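Local coordinates for ankyrin repeat-containing protein YAR1 (Saccharomyces cerevisiae, PDB 4BSZ) that is required for a normal rate of cell proliferation and, as an ankyrin-repeat protein, has unfolded protein binding activity, at residues D52-H57 with V88-K93; T94-L99 with I124-G129; A102-K107 with E137-E142. All blocks are in the same frame, centred on the assembly; numbering follows the deposited sequence.

Interaction 1 (D52-H57 with V88-K93)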
# COMPACT_ATOMS: atom_id res chain seq x y z
N ASP B 52 41.25 -7.24 30.61
CA ASP B 52 41.16 -6.06 31.49
C ASP B 52 39.81 -5.99 32.21
O ASP B 52 39.49 -4.99 32.87
CB ASP B 52 41.50 -4.75 30.76
CG ASP B 52 42.52 -3.90 31.51
OD1 ASP B 52 43.41 -4.49 32.17
OD2 ASP B 52 42.43 -2.66 31.45
N SER B 53 39.03 -7.07 32.08
CA SER B 53 37.71 -7.18 32.72
C SER B 53 37.82 -7.32 34.22
O SER B 53 38.66 -8.06 34.73
CB SER B 53 36.96 -8.39 32.17
OG SER B 53 36.92 -8.37 30.75
N THR B 54 36.94 -6.63 34.94
CA THR B 54 36.94 -6.67 36.40
C THR B 54 36.15 -7.85 36.96
O THR B 54 35.55 -8.62 36.21
CB THR B 54 36.36 -5.38 36.99
OG1 THR B 54 34.94 -5.36 36.81
CG2 THR B 54 36.99 -4.16 36.32
N ALA B 55 36.15 -7.97 38.29
CA ALA B 55 35.39 -9.03 38.96
C ALA B 55 33.89 -8.77 38.82
O ALA B 55 33.09 -9.70 38.79
CB ALA B 55 35.78 -9.12 40.42
N LEU B 56 33.53 -7.49 38.76
CA LEU B 56 32.15 -7.11 38.50
C LEU B 56 31.69 -7.72 37.18
O LEU B 56 30.60 -8.28 37.10
CB LEU B 56 32.02 -5.59 38.47
CG LEU B 56 30.58 -5.05 38.47
CD1 LEU B 56 29.82 -5.54 39.71
CD2 LEU B 56 30.59 -3.53 38.40
N HIS B 57 32.52 -7.62 36.14
CA HIS B 57 32.23 -8.26 34.86
C HIS B 57 31.86 -9.73 35.02
O HIS B 57 30.80 -10.17 34.57
CB HIS B 57 33.45 -8.17 33.93
CG HIS B 57 33.57 -6.87 33.20
ND1 HIS B 57 34.34 -5.83 33.66
CD2 HIS B 57 33.03 -6.45 32.03
CE1 HIS B 57 34.27 -4.82 32.81
NE2 HIS B 57 33.48 -5.17 31.81
N VAL B 88 32.08 0.89 38.43
CA VAL B 88 30.87 0.30 37.90
C VAL B 88 30.85 0.41 36.37
O VAL B 88 30.42 -0.51 35.67
CB VAL B 88 29.59 0.96 38.50
CG1 VAL B 88 29.65 0.92 40.03
CG2 VAL B 88 29.41 2.39 38.02
N ASN B 89 31.37 1.52 35.87
CA ASN B 89 31.34 1.80 34.45
C ASN B 89 32.68 1.48 33.80
O ASN B 89 32.96 1.95 32.71
CB ASN B 89 30.97 3.26 34.20
CG ASN B 89 29.56 3.59 34.68
OD1 ASN B 89 28.60 2.89 34.35
ND2 ASN B 89 29.44 4.65 35.47
N GLU B 90 33.51 0.69 34.48
CA GLU B 90 34.82 0.32 33.95
C GLU B 90 34.65 -0.58 32.73
O GLU B 90 33.79 -1.47 32.71
CB GLU B 90 35.67 -0.36 35.03
CG GLU B 90 37.18 -0.16 34.86
CD GLU B 90 37.84 -1.24 34.02
OE1 GLU B 90 37.16 -2.23 33.68
OE2 GLU B 90 39.04 -1.11 33.70
N VAL B 91 35.45 -0.32 31.70
CA VAL B 91 35.38 -1.05 30.44
C VAL B 91 36.65 -1.88 30.21
O VAL B 91 37.75 -1.48 30.60
CB VAL B 91 35.18 -0.09 29.22
CG1 VAL B 91 33.91 0.72 29.38
CG2 VAL B 91 36.38 0.84 29.05
N ASN B 92 36.49 -3.05 29.59
CA ASN B 92 37.65 -3.88 29.26
C ASN B 92 38.30 -3.44 27.95
O ASN B 92 37.92 -2.40 27.40
CB ASN B 92 37.27 -5.36 29.24
CG ASN B 92 36.13 -5.66 28.29
OD1 ASN B 92 35.99 -5.03 27.24
ND2 ASN B 92 35.30 -6.62 28.67
N LYS B 93 39.26 -4.20 27.44
CA LYS B 93 39.97 -3.81 26.21
C LYS B 93 39.02 -3.64 25.03
O LYS B 93 39.29 -2.89 24.09
CB LYS B 93 41.08 -4.81 25.85
CG LYS B 93 42.29 -4.82 26.78
CD LYS B 93 43.56 -5.22 26.03
CE LYS B 93 44.60 -5.91 26.93
NZ LYS B 93 45.03 -5.11 28.11

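Interaction 2 (T94-L99 with I124-G129)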
# COMPACT_ATOMS: atom_id res chain seq x y z
N THR B 94 37.89 -4.35 25.09
CA THR B 94 36.91 -4.35 24.02
C THR B 94 35.89 -3.22 24.24
O THR B 94 35.02 -2.96 23.40
CB THR B 94 36.23 -5.73 23.92
OG1 THR B 94 37.24 -6.75 23.96
CG2 THR B 94 35.43 -5.88 22.63
N GLY B 95 36.01 -2.54 25.38
CA GLY B 95 35.19 -1.38 25.69
C GLY B 95 33.86 -1.70 26.35
O GLY B 95 32.95 -0.87 26.35
N ASN B 96 33.76 -2.89 26.92
CA ASN B 96 32.51 -3.35 27.52
C ASN B 96 32.45 -3.15 29.03
O ASN B 96 33.41 -3.42 29.75
CB ASN B 96 32.24 -4.82 27.17
CG ASN B 96 31.82 -5.02 25.72
OD1 ASN B 96 31.03 -4.26 25.17
ND2 ASN B 96 32.36 -6.06 25.09
N THR B 97 31.31 -2.66 29.51
CA THR B 97 31.06 -2.57 30.94
C THR B 97 30.53 -3.91 31.41
O THR B 97 30.17 -4.76 30.59
CB THR B 97 30.00 -1.51 31.25
OG1 THR B 97 28.77 -1.85 30.59
CG2 THR B 97 30.46 -0.14 30.79
N ALA B 98 30.47 -4.09 32.73
CA ALA B 98 29.81 -5.26 33.28
C ALA B 98 28.35 -5.30 32.81
O ALA B 98 27.79 -6.37 32.54
CB ALA B 98 29.88 -5.24 34.78
N LEU B 99 27.75 -4.12 32.69
CA LEU B 99 26.38 -4.00 32.26
C LEU B 99 26.19 -4.62 30.88
O LEU B 99 25.23 -5.36 30.66
CB LEU B 99 25.97 -2.53 32.23
CG LEU B 99 24.50 -2.24 31.97
CD1 LEU B 99 23.61 -3.16 32.80
CD2 LEU B 99 24.22 -0.78 32.29
N ILE B 124 27.10 3.77 27.53
CA ILE B 124 28.51 3.61 27.20
C ILE B 124 28.60 2.78 25.94
O ILE B 124 27.97 1.72 25.84
CB ILE B 124 29.30 2.89 28.31
CG1 ILE B 124 29.11 3.56 29.67
CG2 ILE B 124 30.77 2.81 27.93
CD1 ILE B 124 29.91 4.81 29.86
N ARG B 125 29.36 3.26 24.97
CA ARG B 125 29.50 2.59 23.69
C ARG B 125 30.84 1.89 23.59
O ARG B 125 31.87 2.49 23.89
CB ARG B 125 29.36 3.60 22.57
CG ARG B 125 28.03 4.28 22.58
CD ARG B 125 27.38 4.17 21.24
NE ARG B 125 27.68 5.32 20.40
CZ ARG B 125 26.79 6.25 20.08
NH1 ARG B 125 25.55 6.15 20.53
NH2 ARG B 125 27.15 7.28 19.32
N ASN B 126 30.84 0.63 23.16
CA ASN B 126 32.08 -0.14 23.03
C ASN B 126 32.87 0.10 21.72
O ASN B 126 32.49 0.94 20.90
CB ASN B 126 31.81 -1.64 23.24
CG ASN B 126 30.89 -2.23 22.17
OD1 ASN B 126 30.88 -1.79 21.03
ND2 ASN B 126 30.12 -3.24 22.55
N LYS B 127 33.96 -0.65 21.54
CA LYS B 127 34.82 -0.50 20.36
C LYS B 127 34.08 -0.72 19.04
O LYS B 127 34.54 -0.29 17.97
CB LYS B 127 36.04 -1.43 20.43
CG LYS B 127 37.00 -1.17 21.59
CD LYS B 127 37.67 0.19 21.49
CE LYS B 127 38.52 0.48 22.73
NZ LYS B 127 39.68 -0.45 22.85
N PHE B 128 32.92 -1.37 19.12
CA PHE B 128 32.11 -1.65 17.93
C PHE B 128 30.94 -0.67 17.80
O PHE B 128 30.18 -0.73 16.84
CB PHE B 128 31.60 -3.09 17.94
CG PHE B 128 32.67 -4.10 18.22
CD1 PHE B 128 33.73 -4.27 17.35
CD2 PHE B 128 32.62 -4.88 19.37
CE1 PHE B 128 34.72 -5.20 17.60
CE2 PHE B 128 33.62 -5.82 19.64
CZ PHE B 128 34.67 -5.97 18.75
N GLY B 129 30.80 0.21 18.79
CA GLY B 129 29.80 1.27 18.74
C GLY B 129 28.50 0.94 19.44
O GLY B 129 27.54 1.70 19.34

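Interaction 3 (A102-K107 with E137-E142)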
# COMPACT_ATOMS: atom_id res chain seq x y z
N ALA B 102 26.09 -8.35 31.27
CA ALA B 102 24.86 -8.74 31.94
C ALA B 102 23.68 -8.65 30.97
O ALA B 102 22.76 -9.46 31.03
CB ALA B 102 24.62 -7.87 33.17
N SER B 103 23.72 -7.67 30.07
CA SER B 103 22.62 -7.49 29.12
C SER B 103 22.68 -8.53 28.01
O SER B 103 21.65 -9.07 27.62
CB SER B 103 22.65 -6.09 28.53
OG SER B 103 22.75 -5.14 29.58
N LEU B 104 23.88 -8.82 27.53
CA LEU B 104 24.08 -9.88 26.56
C LEU B 104 23.56 -11.22 27.10
O LEU B 104 22.90 -11.98 26.39
CB LEU B 104 25.56 -9.99 26.18
CG LEU B 104 25.87 -11.13 25.21
CD1 LEU B 104 26.67 -10.66 24.00
CD2 LEU B 104 26.59 -12.25 25.92
N ASN B 105 23.83 -11.50 28.36
CA ASN B 105 23.42 -12.76 28.95
C ASN B 105 22.04 -12.71 29.60
O ASN B 105 21.61 -13.68 30.23
CB ASN B 105 24.47 -13.26 29.93
CG ASN B 105 25.76 -13.67 29.23
OD1 ASN B 105 25.83 -14.71 28.59
ND2 ASN B 105 26.78 -12.83 29.35
N GLY B 106 21.36 -11.58 29.45
CA GLY B 106 19.99 -11.44 29.91
C GLY B 106 19.77 -11.64 31.39
O GLY B 106 18.76 -12.22 31.80
N LYS B 107 20.70 -11.16 32.20
CA LYS B 107 20.61 -11.28 33.65
C LYS B 107 19.90 -10.07 34.24
O LYS B 107 20.54 -9.08 34.61
CB LYS B 107 22.01 -11.41 34.24
CG LYS B 107 22.81 -12.53 33.62
CD LYS B 107 22.13 -13.88 33.79
CE LYS B 107 23.04 -15.01 33.32
NZ LYS B 107 22.50 -16.36 33.65
N GLU B 137 18.96 -6.15 23.14
CA GLU B 137 18.03 -6.43 22.05
C GLU B 137 18.65 -7.35 21.00
O GLU B 137 17.96 -8.14 20.36
CB GLU B 137 17.54 -5.12 21.41
CG GLU B 137 16.52 -5.29 20.32
CD GLU B 137 15.36 -6.20 20.71
OE1 GLU B 137 14.98 -6.22 21.90
OE2 GLU B 137 14.84 -6.91 19.81
N ASN B 138 19.96 -7.25 20.84
CA ASN B 138 20.65 -8.03 19.83
C ASN B 138 20.75 -9.52 20.19
O ASN B 138 20.90 -10.36 19.31
CB ASN B 138 22.03 -7.42 19.57
CG ASN B 138 22.71 -8.03 18.37
OD1 ASN B 138 22.28 -7.84 17.24
ND2 ASN B 138 23.77 -8.79 18.62
N SER B 139 20.65 -9.82 21.48
CA SER B 139 20.68 -11.20 21.96
C SER B 139 19.29 -11.73 22.34
O SER B 139 19.18 -12.78 23.00
CB SER B 139 21.61 -11.34 23.16
OG SER B 139 22.96 -11.47 22.75
N GLY B 140 18.25 -11.01 21.94
CA GLY B 140 16.88 -11.43 22.19
C GLY B 140 16.48 -11.48 23.66
O GLY B 140 15.58 -12.23 24.05
N LYS B 141 17.14 -10.67 24.47
CA LYS B 141 16.83 -10.59 25.89
C LYS B 141 15.83 -9.47 26.13
O LYS B 141 16.15 -8.40 26.64
CB LYS B 141 18.11 -10.42 26.73
CG LYS B 141 19.14 -11.56 26.54
CD LYS B 141 18.46 -12.94 26.57
CE LYS B 141 19.40 -14.08 26.98
NZ LYS B 141 20.46 -14.37 25.98
N GLU B 142 14.59 -9.75 25.73
CA GLU B 142 13.49 -8.79 25.75
C GLU B 142 13.11 -8.25 27.13
O GLU B 142 12.64 -7.12 27.24
CB GLU B 142 12.26 -9.41 25.08
CG GLU B 142 12.43 -9.67 23.59
CD GLU B 142 12.44 -8.39 22.75
OE1 GLU B 142 12.36 -7.28 23.32
OE2 GLU B 142 12.53 -8.50 21.51

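Interaction 1 (D52-H57 with V88-K93)
OG of S53 has two polar partners. Across the contact it accepts a hydrogen bond from ND2 of N92 at 3.2 Å, with a somewhat bent N-H...O angle of 145°; the other partner is the hydroxyl of S51. CG of N92 sits between its own backbone N and carbonyl carbon (chi1 55°), which carries the amide toward S53. The residue type suits a place needing both donor and acceptor: OD1 takes the backbone N-H groups of T94 and N96, while ND2 also donates to an acidic side chain of another protein's chain.

T54 to H57 read Thr-Ala-Leu-His, a form of the Thr-Pro-Leu-His signature that opens the first helix of an ankyrin repeat. T54 is the N-cap; its backbone N donates to ND1 of H57 at 3.0 Å, and its OG1 is also hydrogen-bonded to ND1, 3.2 Å away. NE2 of H57 is bonded to the carbonyl oxygen of N96, and W101 meets the ring edge-to-face. Across the contact CE1 of H57 comes 3.4 Å from E90 O, and the ring stands at 89° to the E90 carboxylate, whose OE1 lies 3.3 Å from CG2 of T54. Deeper in, CD2 of L56 packs on CA of V88 at 3.9 Å. At the outer end CB of D52 packs on CG of K93 at 4.1 Å.

With bonds on both its nitrogens, the imidazole is probably fixed in rotation. The acidic groups of D52 and E90, with OD2 and OE2 4.4 Å apart, would repel each other, a cost that K47, paired with E90, and K93, near D52 but beyond a salt bridge, are likely to ease.

Interaction 2 (T94-L99 with I124-G129)
ND2 of N126 donates to OD1 of N96 at 3.0 Å, lying in the plane of that carbonyl on a lone pair. The two side chains lie side by side, pointing the same way, with their amide planes 75° apart. Beside them the backbone N of K127 gives a nearly straight bond (168°) to O of T94 at 3.1 Å. CG of N126 lies between its backbone N and carbonyl carbon (chi1 64°), and OD1 turns back on its own loop: it accepts from N of F128 at 2.8 Å, an Asx turn within the type I turn N126-G129, and also from N of H130. An alanine at N126 would probably leave N96 OD1 without its donor and the F128 and H130 N-H groups without this acceptor. N96 ND2 binds an acidic side chain of another protein's chain.

G95, at positive phi, has no CB to hold the two loops apart, and its CA lies 4.3 Å from that of N126. Farther out, CG2 of T94 meets CE2 of F128 at 3.5 Å, and CG2 of T97 rests 4.1 Å from CB of I124.

T97 is the N-cap of helix 98-104. The opposing loop runs from helix 108-117 to helix 132-138, whose E135 touches N126.

Interaction 3 (A102-K107 with E137-E142)
K141 packs its methylenes against the turn at G106, and both residues belong to helix ends closed by Schellman motifs, the C-prime glycines being G106 and G140. CG of K141 lies 3.5 Å from CA of G106 and 3.7 Å from O of S103. Glycine suits the place of G106 twice over: it takes up the positive phi easily, and it has no CB to stand where the lysine methylenes pass. The lysine chain bends at chi2 and again at chi4 (-68°), the second bend placing NZ 3.4 Å from O of L104 in a weak hydrogen bond. The same carbonyl oxygen is approached by CB of S139 at 3.5 Å, while OG of S139 stands 3.8 Å from CG of L104. A side chain as small as serine's suits this close approach, L104 and S139 having CA atoms 5.9 Å apart.

Behind this shell, the bond from N of K107 to O of A102, 2.9 Å long, and a weaker one from N of G106 to O of S103 fix the first turn. Its counterpart uses K141 N with A136 O and G140 N with E137 O. K107 and K141 are themselves N-caps, so each turn leads from one helix straight into the next, 98-104 into 108-117 and 132-138 into 142-151. S103 packs on A132 and A136, with its OG bonded to L99 O. ND2 of N105 turns back to the carbonyl oxygen of W101.

How the interactions relate
The three contacts follow one another along the ankyrin stack: the centre of the contact lies about 6 Å from the centre of the chain in interaction 1, and about 12 and 15 Å from it in interactions 2 and 3. Interaction 1 is the most buried and interaction 3 the smallest. Interactions 1 and 2 are related loop pairs, each built around an asparagine (N92, N126), and they join directly: H57 reaches into interaction 2, and K127 NZ lies 2.8 Å from K93 O, a probable hydrogen bond. Interactions 2 and 3 take opposite ends of helix 98-104, side-chain amides and capping at its start, glycine turns and lysine methylenes at its finish. All three border another protein's chain.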